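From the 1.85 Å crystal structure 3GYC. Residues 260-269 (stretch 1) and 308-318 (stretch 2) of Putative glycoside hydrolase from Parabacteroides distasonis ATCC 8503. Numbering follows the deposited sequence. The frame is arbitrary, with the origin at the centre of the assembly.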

# COMPACT_ATOMS: atom_id res chain seq x y z
N ASP A 260 18.96 5.96 13.81
CA ASP A 260 18.77 4.97 12.71
C ASP A 260 19.05 5.60 11.35
O ASP A 260 19.82 5.02 10.56
CB ASP A 260 17.35 4.35 12.74
CG ASP A 260 17.17 3.33 13.88
OD1 ASP A 260 18.08 3.21 14.70
OD2 ASP A 260 16.14 2.61 13.96
N TYR A 261 18.50 6.78 11.09
CA TYR A 261 18.79 7.43 9.81
C TYR A 261 20.25 7.81 9.65
O TYR A 261 20.78 7.85 8.52
CB TYR A 261 17.91 8.65 9.55
CG TYR A 261 16.75 8.36 8.61
CD1 TYR A 261 16.98 8.06 7.29
CD2 TYR A 261 15.44 8.41 9.04
CE1 TYR A 261 15.98 7.77 6.43
CE2 TYR A 261 14.39 8.14 8.16
CZ TYR A 261 14.67 7.86 6.86
OH TYR A 261 13.68 7.58 5.95
N LYS A 262 20.89 8.14 10.76
CA LYS A 262 22.31 8.44 10.70
C LYS A 262 23.10 7.21 10.21
O LYS A 262 24.08 7.35 9.52
CB LYS A 262 22.84 8.94 12.05
CG LYS A 262 22.43 10.38 12.37
CD LYS A 262 22.87 10.76 13.80
CE LYS A 262 22.51 12.17 14.17
NZ LYS A 262 23.26 13.20 13.40
N ASN A 263 22.65 6.02 10.58
CA ASN A 263 23.29 4.78 10.09
C ASN A 263 22.98 4.58 8.60
O ASN A 263 23.80 4.05 7.89
CB ASN A 263 22.81 3.58 10.88
CG ASN A 263 23.38 3.54 12.25
OD1 ASN A 263 24.34 4.21 12.53
ND2 ASN A 263 22.79 2.76 13.12
N VAL A 264 21.80 4.98 8.15
CA VAL A 264 21.45 4.85 6.71
C VAL A 264 22.42 5.74 5.90
O VAL A 264 23.01 5.30 4.89
CB VAL A 264 19.96 5.19 6.43
CG1 VAL A 264 19.66 5.17 4.91
CG2 VAL A 264 19.06 4.21 7.15
N VAL A 265 22.64 6.97 6.37
CA VAL A 265 23.56 7.90 5.72
C VAL A 265 24.98 7.33 5.64
O VAL A 265 25.62 7.35 4.57
CB VAL A 265 23.58 9.31 6.41
CG1 VAL A 265 24.78 10.16 5.93
CG2 VAL A 265 22.22 10.06 6.20
N LYS A 266 25.44 6.77 6.75
CA LYS A 266 26.80 6.28 6.85
C LYS A 266 27.06 5.00 6.05
O LYS A 266 28.10 4.89 5.40
CB LYS A 266 27.16 6.03 8.32
CG LYS A 266 28.63 5.64 8.58
N ASN A 267 26.11 4.07 6.09
CA ASN A 267 26.27 2.73 5.55
C ASN A 267 25.42 2.17 4.44
O ASN A 267 25.85 1.25 3.79
CB ASN A 267 26.04 1.78 6.72
CG ASN A 267 26.90 2.09 7.87
OD1 ASN A 267 28.03 2.54 7.69
ND2 ASN A 267 26.37 1.90 9.07
N ALA A 268 24.21 2.67 4.23
CA ALA A 268 23.31 2.03 3.27
C ALA A 268 23.89 1.90 1.87
O ALA A 268 23.96 0.78 1.31
CB ALA A 268 21.94 2.74 3.25
N GLU A 269 24.30 3.01 1.28
CA GLU A 269 24.87 2.97 -0.04
C GLU A 269 26.09 2.06 -0.07
O GLU A 269 26.20 1.22 -0.98
CB GLU A 269 25.23 4.35 -0.54
CG GLU A 269 25.61 4.32 -2.00
CD GLU A 269 26.00 5.66 -2.54
OE1 GLU A 269 26.17 6.62 -1.75
OE2 GLU A 269 26.15 5.74 -3.77
N GLY A 308 13.08 -1.33 -2.86
CA GLY A 308 14.46 -1.33 -2.32
C GLY A 308 14.56 -1.16 -0.82
O GLY A 308 14.68 -2.13 -0.09
N LEU A 309 14.50 0.10 -0.37
CA LEU A 309 14.54 0.42 1.04
C LEU A 309 13.12 0.69 1.49
O LEU A 309 12.30 1.22 0.73
CB LEU A 309 15.46 1.63 1.32
CG LEU A 309 16.87 1.27 1.79
CD1 LEU A 309 17.68 0.58 0.72
CD2 LEU A 309 17.62 2.51 2.31
N VAL A 310 12.83 0.34 2.74
CA VAL A 310 11.50 0.59 3.27
C VAL A 310 11.30 2.10 3.60
O VAL A 310 10.30 2.70 3.18
CB VAL A 310 11.22 -0.29 4.53
CG1 VAL A 310 9.82 -0.03 5.08
CG2 VAL A 310 11.38 -1.74 4.17
N ASP A 311 12.26 2.68 4.29
CA ASP A 311 12.21 4.10 4.72
C ASP A 311 13.33 4.89 4.03
O ASP A 311 14.48 4.45 3.98
CB ASP A 311 12.43 4.17 6.23
CG ASP A 311 11.32 3.50 7.04
OD1 ASP A 311 10.25 3.29 6.47
OD2 ASP A 311 11.53 3.23 8.27
N TYR A 312 12.99 6.04 3.48
CA TYR A 312 13.95 6.91 2.84
C TYR A 312 13.30 8.25 2.77
O TYR A 312 12.10 8.35 2.92
CB TYR A 312 14.27 6.45 1.41
CG TYR A 312 15.74 6.72 1.01
CD1 TYR A 312 16.78 6.09 1.69
CD2 TYR A 312 16.07 7.56 -0.05
CE1 TYR A 312 18.13 6.25 1.32
CE2 TYR A 312 17.44 7.75 -0.43
CZ TYR A 312 18.48 7.09 0.28
OH TYR A 312 19.84 7.23 -0.07
N LYS A 313 14.08 9.28 2.56
CA LYS A 313 13.53 10.63 2.49
C LYS A 313 14.55 11.56 1.87
O LYS A 313 15.72 11.22 1.77
CB LYS A 313 13.17 11.17 3.89
CG LYS A 313 14.30 11.22 4.89
CD LYS A 313 13.76 11.45 6.32
CE LYS A 313 14.84 11.52 7.36
NZ LYS A 313 14.26 11.76 8.73
N ASP A 314 14.09 12.72 1.43
CA ASP A 314 14.97 13.80 1.00
C ASP A 314 15.78 14.23 2.22
O ASP A 314 15.21 14.62 3.24
CB ASP A 314 14.15 14.97 0.50
CG ASP A 314 13.41 14.68 -0.79
OD1 ASP A 314 13.87 13.83 -1.60
OD2 ASP A 314 12.36 15.35 -1.01
N TRP A 315 17.10 14.23 2.12
CA TRP A 315 17.92 14.49 3.30
C TRP A 315 19.33 14.78 2.86
O TRP A 315 19.73 14.34 1.80
CB TRP A 315 17.92 13.21 4.13
CG TRP A 315 18.18 13.36 5.58
CD1 TRP A 315 19.20 12.80 6.28
CD2 TRP A 315 17.35 14.02 6.56
NE1 TRP A 315 19.09 13.10 7.61
CE2 TRP A 315 17.97 13.85 7.81
CE3 TRP A 315 16.16 14.75 6.50
CZ2 TRP A 315 17.44 14.36 8.99
CZ3 TRP A 315 15.64 15.27 7.67
CH2 TRP A 315 16.29 15.09 8.90
N PRO A 316 20.08 15.56 3.66
CA PRO A 316 21.47 15.69 3.31
C PRO A 316 22.19 14.33 3.28
O PRO A 316 22.05 13.50 4.19
CB PRO A 316 22.06 16.56 4.46
CG PRO A 316 21.14 16.33 5.60
CD PRO A 316 19.77 16.29 4.90
N LEU A 317 22.97 14.14 2.24
CA LEU A 317 23.81 12.97 2.06
C LEU A 317 23.03 11.67 1.75
O LEU A 317 23.63 10.60 1.68
CB LEU A 317 24.77 12.81 3.24
CG LEU A 317 25.71 13.97 3.60
CD1 LEU A 317 26.44 13.62 4.89
CD2 LEU A 317 26.74 14.28 2.51
N LEU A 318 21.72 11.75 1.53
CA LEU A 318 21.01 10.58 1.03
C LEU A 318 20.82 10.72 -0.50
O LEU A 318 20.08 11.58 -1.00
CB LEU A 318 19.67 10.28 1.74
CG LEU A 318 19.73 9.79 3.21
CD1 LEU A 318 18.31 9.44 3.76
CD2 LEU A 318 20.66 8.59 3.38

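How does a helix fit against a length of chain with no regular structure? Residues 260-269 are helical throughout, with a wider pi-type turn at 264-268. Residues 308-318 form an irregular loop that passes along one side of this helix. The backbones stand 8.5 Å apart between Tyr261 CA and Tyr312 CA, leaving room for a large side chain, and close to 6.0 Å between Val265 CA and Leu318 CA, where smaller groups meet. No hydrogen bond crosses the contact, so its 466 Å² of buried surface rests mainly on shape and apolar packing.

What fills the wider gap? Tyr261 is the main bump: its CA-to-CB bond points toward the loop, and the loop covers more of it than of any other helix residue. Lys313 lies over one face of its ring, with Lys313 CE 3.5 Å from Tyr261 CE2. The methylene makes a CH-pi contact, and Lys313 NZ adds an off-centre cation-pi interaction. The CA of Tyr312 sits at the ring's edge, and Leu318 CD1 closes in obliquely, 3.9 Å from Tyr261 CE1. At the ring's tip, Tyr261 OH comes within 3.0 Å of Tyr312 N, but the angle is too poor for a hydrogen bond; the hydroxyl is satisfied elsewhere in the structure.

Where does Leu318 fit? Its CA-to-CB bond runs sideways, yet the end of the side chain comes nearer the helix and reaches among Tyr261, Val264 and Val265. Leu318 CD2 packs 3.5 Å from Val265 CG2 and 3.9 Å from Val264 CG1, so one methyl touches both valines while CD1 meets the tyrosine ring. The type II turn from Trp315 to Leu318, with Leu318 N donating to Trp315 O at 3.3 Å, folds this part of the loop around Val265. That valine meets the edge of the Trp315 ring, Val265 CG2 lying 4.1 Å from Trp315 CD1, while Val265 CG1 is 3.8 Å from Leu317 CB.

What continues the packing along the helix? The CA-to-CB bond of Val264 points toward the loop, and its CG1 methyl sits 4.0 Å from Tyr312 CE1 and 4.2 Å from Leu309 CD2, besides touching Leu318. The same Leu309 CD2 lies 4.4 Å from Ala268 CB, a looser contact in which the leucine methyl reaches the short alanine side chain one turn farther along the helix. Val264, Ala268 and Leu309 are all buried in the assembly, and this contact covers part of their surface.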